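Local coordinates for regulatory protein (Bacillus megaterium, PDB 4UA2), which acts as a dual-function transcriptional regulator, probably repressing the mercury resistance operon without mercury and activating it when the DNA-bound dimer takes up a mercuric ion, at the interface of chains A and B. Residues are numbered along the deposited sequence; one frame, centred on the assembly and turned at random. Chains: chain A/B, Regulatory protein.

The interface of chains A and B. Residues chain A 111, 114, 116-117; chain B 82-83, 86-87.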
# COMPACT_ATOMS: atom_id res chain seq x y z
N LYS A 111 3.64 -4.88 20.42
CA LYS A 111 4.04 -6.27 20.59
C LYS A 111 4.87 -6.46 21.85
O LYS A 111 4.72 -7.46 22.56
CB LYS A 111 4.83 -6.76 19.37
CG LYS A 111 5.07 -8.27 19.38
CD LYS A 111 6.02 -8.70 18.27
CE LYS A 111 7.45 -8.30 18.58
NZ LYS A 111 8.43 -9.09 17.78
N CYS A 114 3.14 -7.07 25.17
CA CYS A 114 2.54 -8.39 25.36
C CYS A 114 3.50 -9.30 26.12
O CYS A 114 4.71 -9.26 25.88
CB CYS A 114 2.16 -9.02 24.02
SG CYS A 114 0.99 -8.05 23.04
N GLU A 116 3.89 -12.53 25.88
CA GLU A 116 4.47 -13.52 24.99
C GLU A 116 5.78 -13.05 24.36
O GLU A 116 6.59 -13.86 23.91
CB GLU A 116 3.48 -13.88 23.87
CG GLU A 116 2.15 -14.43 24.36
CD GLU A 116 1.11 -13.35 24.59
OE1 GLU A 116 1.50 -12.19 24.85
OE2 GLU A 116 -0.10 -13.65 24.51
N ASN A 117 5.99 -11.74 24.34
CA ASN A 117 7.19 -11.16 23.77
C ASN A 117 8.44 -11.51 24.58
O ASN A 117 9.56 -11.42 24.08
CB ASN A 117 7.05 -9.64 23.65
CG ASN A 117 8.15 -9.01 22.82
OD1 ASN A 117 8.18 -9.16 21.60
ND2 ASN A 117 9.05 -8.29 23.48
N MSE B 82 -3.55 -10.33 20.68
CA MSE B 82 -2.97 -9.13 20.08
C MSE B 82 -1.56 -9.41 19.56
O MSE B 82 -1.12 -8.81 18.58
CB MSE B 82 -2.94 -7.98 21.10
CG MSE B 82 -2.50 -6.64 20.53
SE MSE B 82 -3.70 -5.96 19.15
CE MSE B 82 -5.33 -5.82 20.20
N TYR B 83 -0.88 -10.34 20.21
CA TYR B 83 0.50 -10.70 19.88
C TYR B 83 0.64 -11.22 18.44
O TYR B 83 1.41 -10.68 17.65
CB TYR B 83 1.00 -11.75 20.87
CG TYR B 83 2.46 -12.11 20.72
CD1 TYR B 83 3.46 -11.21 21.07
CD2 TYR B 83 2.84 -13.36 20.26
CE1 TYR B 83 4.79 -11.54 20.94
CE2 TYR B 83 4.17 -13.70 20.13
CZ TYR B 83 5.14 -12.78 20.46
OH TYR B 83 6.47 -13.12 20.33
N THR B 86 -0.04 -8.59 15.89
CA THR B 86 1.12 -7.73 15.71
C THR B 86 2.17 -8.40 14.83
O THR B 86 2.70 -7.77 13.92
CB THR B 86 1.78 -7.33 17.05
OG1 THR B 86 2.09 -8.51 17.80
CG2 THR B 86 0.85 -6.44 17.86
N ILE B 87 2.45 -9.67 15.08
CA ILE B 87 3.42 -10.41 14.26
C ILE B 87 3.03 -10.38 12.78
O ILE B 87 3.81 -9.96 11.92
CB ILE B 87 3.55 -11.87 14.72
CG1 ILE B 87 4.14 -11.94 16.13
CG2 ILE B 87 4.41 -12.66 13.75
CD1 ILE B 87 4.39 -13.34 16.62
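B:Tyr83 reaches from the first turn of helix 82-112 into the end of the same helix of chain A, where it meets A:Lys111, A:Cys114, A:Glu116 and A:Asn117. The long helices form the antiparallel coiled coil of MerR dimers, whose two-fold symmetry repeats this patch with the chains exchanged, and it shows how an aromatic side chain from one subunit can pack at once against a helix end and the segment that follows it in the other. With CG anti to the backbone N (chi1 -174°), the ring points away from its own helix, and chain A hides 93 Å² of the residue. B:Tyr83 CB lies 4.0 Å from A:Glu116 OE1, a carboxylate oxygen. Over the ring centre sits A:Glu116 CB, 3.6 Å from the centroid in a CH-pi contact. From there the glutamate runs back toward B:Tyr83 CB, bent at chi2 (90°), its carboxylate almost parallel to the ring plane. B:Tyr83 CD1 meets A:Cys114 CB at 3.9 Å; this cysteine corresponds to a mercury ligand of the family, so the packing borders the sensing site. B:Tyr83 CE1 touches both A:Lys111 CG (3.6 Å) and the A:Asn117 backbone N, so one ring carbon packs against both the helix end and the 3-10 turn 115-118. A:Lys111 CG also lies 3.4 Å from B:Thr86 OG1, the hydroxyl oxygen, so the methylenes pass between tyrosine and threonine. At the tip, the phenol B:Tyr83 OH stands 3.7 Å from A:Glu116 O, a backbone carbonyl.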